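BH2163 protein (Bacillus halodurans, PDB 5C6O) probably exports xenobiotics by antiport, as a membrane pump of the MATE multidrug-efflux family, and here holds the drug verapamil in a central pocket. Local coordinates at residues Gly29-Ala34 against Met285-Met290; Gly332-Leu337 against Val368-Gly373; Ser21-Ala26 against Met293-Ala298. One frame throughout, in Å; residues are numbered along the deposited sequence.

Interaction 1 (Gly29-Ala34 against Met285-Met290); sequences GMFVMA and MMFVMM. With 4YH ((2S)-2-(3,4-dimethoxyphenyl)-5-{[2-(3,4-dimethoxyphenyl)ethyl](methyl)amino}-2-(propan-2-yl)pentanenitrile), chain B.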
loop_
_atom_site.group_PDB
_atom_site.type_symbol
_atom_site.label_atom_id
_atom_site.label_comp_id
_atom_site.label_asym_id
_atom_site.label_seq_id
_atom_site.Cartn_x
_atom_site.Cartn_y
_atom_site.Cartn_z
ATOM N N GLY A 29 -4.379 6.434 11.069
ATOM C CA GLY A 29 -3.222 7.024 10.383
ATOM C C GLY A 29 -3.249 6.854 8.875
ATOM O O GLY A 29 -2.760 7.702 8.121
ATOM N N MET A 30 -3.825 5.737 8.450
ATOM C CA MET A 30 -4.050 5.493 7.057
ATOM C C MET A 30 -4.813 6.677 6.552
ATOM O O MET A 30 -4.346 7.367 5.651
ATOM C CB MET A 30 -4.877 4.245 6.883
ATOM C CG MET A 30 -4.457 3.442 5.685
ATOM S SD MET A 30 -5.597 2.078 5.432
ATOM C CE MET A 30 -5.243 1.777 3.695
ATOM N N PHE A 31 -5.962 6.939 7.172
ATOM C CA PHE A 31 -6.811 8.049 6.775
ATOM C C PHE A 31 -6.106 9.394 6.787
ATOM O O PHE A 31 -6.221 10.209 5.848
ATOM C CB PHE A 31 -7.997 8.161 7.701
ATOM C CG PHE A 31 -8.673 9.483 7.599
ATOM C CD1 PHE A 31 -9.774 9.648 6.766
ATOM C CD2 PHE A 31 -8.169 10.589 8.288
ATOM C CE1 PHE A 31 -10.389 10.883 6.652
ATOM C CE2 PHE A 31 -8.771 11.826 8.171
ATOM C CZ PHE A 31 -9.887 11.972 7.353
ATOM N N VAL A 32 -5.434 9.632 7.905
ATOM C CA VAL A 32 -4.659 10.828 8.126
ATOM C C VAL A 32 -3.799 11.123 6.899
ATOM O O VAL A 32 -4.041 12.072 6.151
ATOM C CB VAL A 32 -3.800 10.631 9.388
ATOM C CG1 VAL A 32 -2.942 11.844 9.705
ATOM C CG2 VAL A 32 -4.719 10.328 10.550
ATOM N N MET A 33 -2.806 10.280 6.677
ATOM C CA MET A 33 -1.842 10.551 5.644
ATOM C C MET A 33 -2.574 10.822 4.345
ATOM O O MET A 33 -2.210 11.721 3.610
ATOM C CB MET A 33 -0.872 9.389 5.509
ATOM C CG MET A 33 0.536 9.822 5.141
ATOM S SD MET A 33 1.472 8.491 4.353
ATOM C CE MET A 33 0.333 7.990 3.041
ATOM N N ALA A 34 -3.636 10.075 4.089
ATOM C CA ALA A 34 -4.455 10.334 2.932
ATOM C C ALA A 34 -4.857 11.829 2.876
ATOM O O ALA A 34 -4.806 12.447 1.809
ATOM C CB ALA A 34 -5.659 9.411 2.919
ATOM N N MET A 285 -10.400 6.027 -4.828
ATOM C CA MET A 285 -10.347 4.590 -4.790
ATOM C C MET A 285 -9.690 4.247 -3.423
ATOM O O MET A 285 -10.384 3.827 -2.479
ATOM C CB MET A 285 -9.577 4.061 -6.014
ATOM C CG MET A 285 -9.911 2.628 -6.423
ATOM S SD MET A 285 -11.599 2.260 -7.018
ATOM C CE MET A 285 -11.174 1.127 -8.454
ATOM N N MET A 286 -8.384 4.500 -3.294
ATOM C CA MET A 286 -7.630 4.259 -2.044
ATOM C C MET A 286 -8.333 4.751 -0.774
ATOM O O MET A 286 -8.353 4.047 0.253
ATOM C CB MET A 286 -6.244 4.914 -2.107
ATOM C CG MET A 286 -5.323 4.535 -0.948
ATOM S SD MET A 286 -4.545 5.930 -0.092
ATOM C CE MET A 286 -5.773 6.298 1.192
ATOM N N PHE A 287 -8.879 5.965 -0.839
ATOM C CA PHE A 287 -9.445 6.592 0.342
ATOM C C PHE A 287 -10.543 5.742 0.926
ATOM O O PHE A 287 -10.531 5.390 2.106
ATOM C CB PHE A 287 -10.013 7.965 0.056
ATOM C CG PHE A 287 -10.476 8.659 1.288
ATOM C CD1 PHE A 287 -9.722 9.686 1.841
ATOM C CD2 PHE A 287 -11.640 8.244 1.937
ATOM C CE1 PHE A 287 -10.137 10.313 3.005
ATOM C CE2 PHE A 287 -12.059 8.859 3.101
ATOM C CZ PHE A 287 -11.309 9.899 3.632
ATOM N N VAL A 288 -11.509 5.416 0.096
ATOM C CA VAL A 288 -12.497 4.474 0.544
ATOM C C VAL A 288 -12.152 3.024 0.137
ATOM O O VAL A 288 -12.997 2.145 -0.007
ATOM C CB VAL A 288 -13.922 5.019 0.310
ATOM C CG1 VAL A 288 -14.687 4.258 -0.776
ATOM C CG2 VAL A 288 -14.645 5.133 1.660
ATOM N N MET A 289 -10.861 2.785 -0.000
ATOM C CA MET A 289 -10.370 1.429 0.133
ATOM C C MET A 289 -9.993 1.150 1.591
ATOM O O MET A 289 -10.353 0.098 2.136
ATOM C CB MET A 289 -9.209 1.148 -0.824
ATOM C CG MET A 289 -9.625 0.855 -2.266
ATOM S SD MET A 289 -10.691 -0.583 -2.529
ATOM C CE MET A 289 -12.210 -0.099 -1.683
ATOM N N MET A 290 -9.284 2.104 2.203
ATOM C CA MET A 290 -8.953 2.110 3.647
ATOM C C MET A 290 -9.789 1.239 4.621
ATOM O O MET A 290 -9.324 0.189 5.047
ATOM C CB MET A 290 -8.890 3.557 4.122
ATOM C CG MET A 290 -8.874 3.753 5.636
ATOM S SD MET A 290 -8.004 5.282 6.045
ATOM C CE MET A 290 -8.124 6.198 4.493
HETATM C C30 4YH B . -1.130 0.889 -3.399
HETATM O O19 4YH B . -1.240 0.752 -1.926
HETATM C C6 4YH B . -0.065 1.047 -1.290
HETATM C C5 4YH B . 0.318 2.370 -1.039
HETATM C C9 4YH B . 0.748 -0.017 -0.875
HETATM O O23 4YH B . 0.372 -1.317 -1.131
HETATM C C32 4YH B . -0.975 -1.796 -0.421
HETATM C C13 4YH B . 1.952 0.264 -0.229
HETATM C C11 4YH B . 2.316 1.596 0.009
HETATM C C2 4YH B . 1.521 2.686 -0.390
HETATM C C1 4YH B . 1.853 4.070 -0.161
HETATM C C15 4YH B . 2.033 4.393 1.372
HETATM C C29 4YH B . 2.596 5.799 1.674
HETATM C C28 4YH B . 2.813 3.309 2.150
HETATM C C3 4YH B . 0.677 4.814 -0.581
HETATM N N4 4YH B . -0.288 5.446 -0.904
HETATM C C22 4YH B . 2.946 4.567 -1.173
HETATM C C26 4YH B . 4.363 4.894 -0.650
HETATM C C25 4YH B . 4.685 6.390 -0.791
HETATM N N8 4YH B . 5.235 6.817 -2.096
HETATM C C27 4YH B . 5.543 5.721 -3.038
HETATM C C16 4YH B . 4.302 7.793 -2.682
HETATM C C21 4YH B . 4.535 9.210 -2.123
HETATM C C17 4YH B . 3.348 9.792 -1.703
HETATM C C12 4YH B . 2.378 10.181 -2.636
HETATM C C18 4YH B . 3.148 9.989 -0.338
HETATM C C14 4YH B . 1.966 10.574 0.096
HETATM C C10 4YH B . 0.992 10.959 -0.828
HETATM O O24 4YH B . -0.165 11.521 -0.394
HETATM C C33 4YH B . -0.724 10.709 0.660
HETATM C C7 4YH B . 1.186 10.768 -2.208
HETATM O O20 4YH B . 0.198 11.164 -3.084
HETATM C C31 4YH B . 0.637 11.401 -4.452
#
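Met30 and Met290 slide past each other in opposite directions, so that the thioether end of one lies against the root of the other. Met290 SD reaches Met30 CB at 3.4 Å, while Met30 CE comes back to Met290 CA at 3.7 Å; from there Met30 also touches Met293 and Gln297 on helix 290-305. At Phe31, CG stands anti to the backbone N (chi1 163°), and the ring lies beside that of Phe287, both side chains pointing the same way. The two rings meet rim to rim, CE1 of Phe31 against CZ of Phe287, with centroids 5.5 Å apart and planes at 76°. This is all-apolar packing between two parts of a MATE transporter, helix 25-44 in one MatE family region and, in the other, residues 285-290, which lead into helix 290-305. Met33 belongs to the drug pocket: its chain bends at chi3 (52°) and sets CE 3.4 Å from C29, an isopropyl methyl of 4YH, with the methoxy carbon C33 at 3.8 Å. One turn past Met30, Ala34 CB meets Met286 CE, the end of a chain bent at chi2 and chi3, at 3.6 Å, and lies 4.2 Å from Phe287 CD1.

Interaction 2 (Gly332-Leu337 against Val368-Gly373); sequences GIFALL and VTFLIG
Phe334 and Thr369 bring the end of helix 312-336 against residues 368-373, just ahead of helix 374-377; both belong to the second MatE family region, and the contact packs together two segments predicted to span the membrane. The aromatic component is the pair Phe334 and Phe370, whose side chains run side by side in the same direction. Their centroids are 4.8 Å apart and their planes inclined by 32°, an oblique overlap in which Phe334 CE1 sits over one face of the Phe370 ring, toward its rim, 3.8 Å above the plane. Leu371 CG lies over the opposite face, so that the Phe370 ring is held between the two.

Apolar contacts gather round Thr369. Its CB lies at the edge of the Phe334 ring, in plane, and 3.6 Å from Phe334 CB. Its CG2, anti to the backbone N (chi1, measured to OG1, is -40°), reaches across to Ile333 CG2 at 3.5 Å; the Ile333 and Thr369 side chains cross at about a right angle. Ile333 in turn packs on Val288 and Met289.

Two polar atoms of Thr369 find partners nearby. Its carbonyl O is hydrogen-bonded to Ser330 OG, one turn before Phe334 on helix 312-336, whereas the hydroxyl OG1 is hydrogen-bonded to the carbonyl O of Phe366, with Leu337 CD2 4.2 Å from OG1.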
loop_
_atom_site.group_PDB
_atom_site.type_symbol
_atom_site.label_atom_id
_atom_site.label_comp_id
_atom_site.label_asym_id
_atom_site.label_seq_id
_atom_site.Cartn_x
_atom_site.Cartn_y
_atom_site.Cartn_z
ATOM N N GLY A 332 -20.950 -1.983 1.549
ATOM C CA GLY A 332 -21.033 -0.601 1.983
ATOM C C GLY A 332 -20.473 0.313 0.930
ATOM O O GLY A 332 -21.201 0.941 0.192
ATOM N N ILE A 333 -19.160 0.385 0.870
ATOM C CA ILE A 333 -18.511 1.141 -0.154
ATOM C C ILE A 333 -19.371 1.040 -1.400
ATOM O O ILE A 333 -19.850 2.058 -1.878
ATOM C CB ILE A 333 -17.067 0.656 -0.346
ATOM C CG1 ILE A 333 -16.189 1.212 0.797
ATOM C CG2 ILE A 333 -16.533 1.097 -1.694
ATOM C CD1 ILE A 333 -15.051 0.318 1.259
ATOM N N PHE A 334 -19.637 -0.182 -1.859
ATOM C CA PHE A 334 -20.461 -0.462 -3.071
ATOM C C PHE A 334 -21.675 0.434 -3.333
ATOM O O PHE A 334 -21.739 1.085 -4.369
ATOM C CB PHE A 334 -20.891 -1.930 -3.035
ATOM C CG PHE A 334 -21.854 -2.358 -4.123
ATOM C CD1 PHE A 334 -21.391 -2.993 -5.271
ATOM C CD2 PHE A 334 -23.231 -2.233 -3.947
ATOM C CE1 PHE A 334 -22.277 -3.447 -6.241
ATOM C CE2 PHE A 334 -24.119 -2.683 -4.915
ATOM C CZ PHE A 334 -23.643 -3.298 -6.062
ATOM N N ALA A 335 -22.638 0.435 -2.413
ATOM C CA ALA A 335 -23.820 1.295 -2.500
ATOM C C ALA A 335 -23.409 2.747 -2.436
ATOM O O ALA A 335 -23.729 3.516 -3.328
ATOM C CB ALA A 335 -24.818 0.991 -1.395
ATOM N N LEU A 336 -22.678 3.140 -1.403
ATOM C CA LEU A 336 -22.263 4.526 -1.311
ATOM C C LEU A 336 -21.351 4.908 -2.470
ATOM O O LEU A 336 -20.995 6.067 -2.643
ATOM C CB LEU A 336 -21.600 4.824 0.031
ATOM C CG LEU A 336 -22.158 6.152 0.552
ATOM C CD1 LEU A 336 -23.317 5.876 1.500
ATOM C CD2 LEU A 336 -21.097 7.020 1.220
ATOM N N LEU A 337 -20.980 3.921 -3.267
ATOM C CA LEU A 337 -20.200 4.174 -4.446
ATOM C C LEU A 337 -21.134 4.123 -5.650
ATOM O O LEU A 337 -20.698 4.254 -6.787
ATOM C CB LEU A 337 -19.054 3.167 -4.545
ATOM C CG LEU A 337 -17.975 3.304 -5.614
ATOM C CD1 LEU A 337 -16.560 3.017 -5.127
ATOM C CD2 LEU A 337 -18.359 2.349 -6.722
ATOM N N VAL A 368 -19.182 -4.839 -8.396
ATOM C CA VAL A 368 -18.100 -5.817 -8.203
ATOM C C VAL A 368 -17.567 -5.644 -6.776
ATOM O O VAL A 368 -17.320 -6.612 -6.070
ATOM C CB VAL A 368 -16.907 -5.599 -9.157
ATOM C CG1 VAL A 368 -16.404 -6.942 -9.663
ATOM C CG2 VAL A 368 -17.260 -4.671 -10.316
ATOM N N THR A 369 -17.399 -4.380 -6.388
ATOM C CA THR A 369 -17.041 -3.913 -5.043
ATOM C C THR A 369 -17.465 -4.816 -3.894
ATOM O O THR A 369 -16.658 -5.207 -3.046
ATOM C CB THR A 369 -17.740 -2.565 -4.762
ATOM O OG1 THR A 369 -17.716 -1.732 -5.930
ATOM C CG2 THR A 369 -17.097 -1.848 -3.580
ATOM N N PHE A 370 -18.758 -5.089 -3.853
ATOM C CA PHE A 370 -19.372 -5.889 -2.823
ATOM C C PHE A 370 -18.765 -7.319 -2.733
ATOM O O PHE A 370 -18.831 -7.961 -1.684
ATOM C CB PHE A 370 -20.848 -5.931 -3.149
ATOM C CG PHE A 370 -21.131 -6.659 -4.407
ATOM C CD1 PHE A 370 -22.246 -7.457 -4.523
ATOM C CD2 PHE A 370 -20.234 -6.603 -5.449
ATOM C CE1 PHE A 370 -22.473 -8.171 -5.675
ATOM C CE2 PHE A 370 -20.442 -7.311 -6.599
ATOM C CZ PHE A 370 -21.565 -8.097 -6.716
ATOM N N LEU A 371 -18.168 -7.808 -3.822
ATOM C CA LEU A 371 -17.424 -9.072 -3.812
ATOM C C LEU A 371 -15.929 -8.898 -3.677
ATOM O O LEU A 371 -15.155 -9.826 -3.922
ATOM C CB LEU A 371 -17.639 -9.820 -5.105
ATOM C CG LEU A 371 -18.984 -10.477 -5.313
ATOM C CD1 LEU A 371 -18.742 -11.636 -6.267
ATOM C CD2 LEU A 371 -19.584 -10.968 -4.005
ATOM N N ILE A 372 -15.512 -7.693 -3.342
ATOM C CA ILE A 372 -14.102 -7.420 -3.250
ATOM C C ILE A 372 -13.677 -7.601 -1.841
ATOM O O ILE A 372 -12.492 -7.767 -1.592
ATOM C CB ILE A 372 -13.752 -5.994 -3.691
ATOM C CG1 ILE A 372 -12.951 -6.042 -5.011
ATOM C CG2 ILE A 372 -12.995 -5.265 -2.576
ATOM C CD1 ILE A 372 -13.096 -4.834 -5.926
ATOM N N GLY A 373 -14.644 -7.554 -0.928
ATOM C CA GLY A 373 -14.375 -7.769 0.494
ATOM C C GLY A 373 -13.510 -8.987 0.808
ATOM O O GLY A 373 -12.461 -8.870 1.442
#

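Interaction 3 (Ser21-Ala26 against Met293-Ala298); sequences SLSIPA and MGIMQA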
loop_
_atom_site.group_PDB
_atom_site.type_symbol
_atom_site.label_atom_id
_atom_site.label_comp_id
_atom_site.label_asym_id
_atom_site.label_seq_id
_atom_site.Cartn_x
_atom_site.Cartn_y
_atom_site.Cartn_z
ATOM N N SER A 21 -9.614 -3.190 18.355
ATOM C CA SER A 21 -8.495 -2.357 18.737
ATOM C C SER A 21 -7.428 -2.337 17.661
ATOM O O SER A 21 -6.861 -1.293 17.392
ATOM C CB SER A 21 -7.882 -2.824 20.048
ATOM O OG SER A 21 -6.580 -2.284 20.206
ATOM N N LEU A 22 -7.150 -3.483 17.047
ATOM C CA LEU A 22 -6.083 -3.559 16.035
ATOM C C LEU A 22 -6.330 -2.822 14.706
ATOM O O LEU A 22 -5.461 -2.109 14.179
ATOM C CB LEU A 22 -5.731 -5.016 15.752
ATOM C CG LEU A 22 -4.340 -5.293 16.266
ATOM C CD1 LEU A 22 -3.537 -6.033 15.204
ATOM C CD2 LEU A 22 -3.679 -3.966 16.605
ATOM N N SER A 23 -7.502 -3.073 14.159
ATOM C CA SER A 23 -7.979 -2.358 13.058
ATOM C C SER A 23 -7.765 -0.859 13.332
ATOM O O SER A 23 -6.740 -0.311 12.909
ATOM C CB SER A 23 -9.443 -2.671 12.942
ATOM O OG SER A 23 -10.087 -2.116 14.076
ATOM N N ILE A 24 -8.673 -0.205 14.064
ATOM C CA ILE A 24 -8.821 1.258 13.897
ATOM C C ILE A 24 -7.548 2.087 13.817
ATOM O O ILE A 24 -7.517 3.093 13.101
ATOM C CB ILE A 24 -9.781 1.912 14.888
ATOM C CG1 ILE A 24 -9.132 2.054 16.262
ATOM C CG2 ILE A 24 -11.064 1.134 14.937
ATOM C CD1 ILE A 24 -8.210 3.259 16.395
ATOM N N PRO A 25 -6.505 1.703 14.565
ATOM C CA PRO A 25 -5.300 2.491 14.405
ATOM C C PRO A 25 -4.921 2.587 12.938
ATOM O O PRO A 25 -4.679 3.689 12.441
ATOM C CB PRO A 25 -4.268 1.692 15.170
ATOM C CG PRO A 25 -5.060 1.032 16.236
ATOM C CD PRO A 25 -6.338 0.648 15.575
ATOM N N ALA A 26 -4.897 1.443 12.251
ATOM C CA ALA A 26 -4.757 1.423 10.805
ATOM C C ALA A 26 -5.683 2.492 10.355
ATOM O O ALA A 26 -5.244 3.597 10.018
ATOM C CB ALA A 26 -5.196 0.088 10.226
ATOM N N MET A 293 -8.690 -2.034 3.708
ATOM C CA MET A 293 -7.268 -2.123 4.011
ATOM C C MET A 293 -7.005 -2.220 5.517
ATOM O O MET A 293 -6.255 -3.096 5.982
ATOM C CB MET A 293 -6.559 -0.906 3.431
ATOM C CG MET A 293 -6.374 -0.963 1.941
ATOM S SD MET A 293 -5.010 -2.053 1.458
ATOM C CE MET A 293 -5.856 -3.258 0.427
ATOM N N GLY A 294 -7.649 -1.319 6.264
ATOM C CA GLY A 294 -7.415 -1.146 7.694
ATOM C C GLY A 294 -7.807 -2.388 8.433
ATOM O O GLY A 294 -7.047 -2.889 9.257
ATOM N N ILE A 295 -8.994 -2.888 8.112
ATOM C CA ILE A 295 -9.486 -4.147 8.649
ATOM C C ILE A 295 -8.526 -5.285 8.318
ATOM O O ILE A 295 -8.223 -6.119 9.183
ATOM C CB ILE A 295 -10.901 -4.470 8.112
ATOM C CG1 ILE A 295 -11.943 -3.493 8.682
ATOM C CG2 ILE A 295 -11.297 -5.913 8.406
ATOM C CD1 ILE A 295 -11.969 -3.389 10.197
ATOM N N MET A 296 -8.049 -5.320 7.074
ATOM C CA MET A 296 -7.034 -6.290 6.710
ATOM C C MET A 296 -5.865 -6.231 7.727
ATOM O O MET A 296 -5.606 -7.183 8.478
ATOM C CB MET A 296 -6.561 -6.058 5.266
ATOM C CG MET A 296 -5.770 -7.220 4.688
ATOM S SD MET A 296 -4.152 -6.780 4.007
ATOM C CE MET A 296 -3.130 -6.366 5.432
ATOM N N GLN A 297 -5.208 -5.081 7.783
ATOM C CA GLN A 297 -3.988 -4.920 8.566
ATOM C C GLN A 297 -4.174 -5.187 10.032
ATOM O O GLN A 297 -3.224 -5.141 10.791
ATOM C CB GLN A 297 -3.453 -3.507 8.403
ATOM C CG GLN A 297 -3.120 -3.122 6.971
ATOM C CD GLN A 297 -3.234 -1.630 6.742
ATOM O OE1 GLN A 297 -4.208 -0.996 7.158
ATOM N NE2 GLN A 297 -2.239 -1.059 6.076
ATOM N N ALA A 298 -5.416 -5.408 10.427
ATOM C CA ALA A 298 -5.712 -5.854 11.764
ATOM C C ALA A 298 -5.368 -7.353 11.889
ATOM O O ALA A 298 -4.793 -7.794 12.889
ATOM C CB ALA A 298 -7.171 -5.577 12.097
#
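Ser23 OG is gripped by backbone groups of its own chain, with hydrogen bonds to the carbonyl oxygens of Arg20 and Leu19, while CB of the same residue faces Ala298 and Ile295 across the contact. The chi1 of 67° puts OG between the backbone N and the carbonyl carbon, and this turns the hydroxyl back toward the preceding helical turn. A single hydroxyl proton has two carbonyls to serve, so it may be shared between them. With the polar end occupied in this way, Ser23 offers carbon to helix 290-305: its CB lies 3.8 Å from Ala298 CB and equally far from Ile295 CD1. The CB of Ile295 points away from the segment 21-26, and its end bends back to make this touch.

Small residues let the two backbones approach. Gly294 and Ala298 form a GxxxA pattern, of the kind common where transmembrane helices pack closely; Gly294 lies opposite Ala26 and Ala298 opposite Ser23. The CA atoms of Ala26 and Gly294 are 4.8 Å apart, and Ala26 CB rests on Gly294 CA at 3.6 Å. Gln297 also touches Ala26. Its CG stands anti to the carbonyl carbon (chi1 -59°) and the chain runs on extended; at its end OE1 lies 3.4 Å from Ala26 CB. Leu22 packs on the far end, CB to CB with Ala298 at 4.0 Å.

The segment 21-26 thus spans the junction of helix 18-23 and helix 25-44. Leu22 and Pro25 lean on helix 166-190 through Ala166, Leu22 continues along helix 290-305 to Pro301 and Ile302, and Ile295 reaches helix 312-336 at Val325 and Phe329.

In the fold
Interactions 1 and 3 both join helix 25-44 to the chain around helix 290-305, interaction 3 adding helix 18-23. Their centres are about 12 Å apart, and Met30 links the two. Their chemistry differs: methionines, phenylalanines and one alanine beside the drug pocket in interaction 1, small residues with close backbones in interaction 3. All three are partly buried, without exposed touching residues: two of six are buried in interactions 1 and 2, four of seven in interaction 3. Interaction 2 lies farthest out, its centre about 19 Å from that of the chain, and stays within one MatE family region. Ile333 links it to interaction 1; it makes no touch with interaction 3.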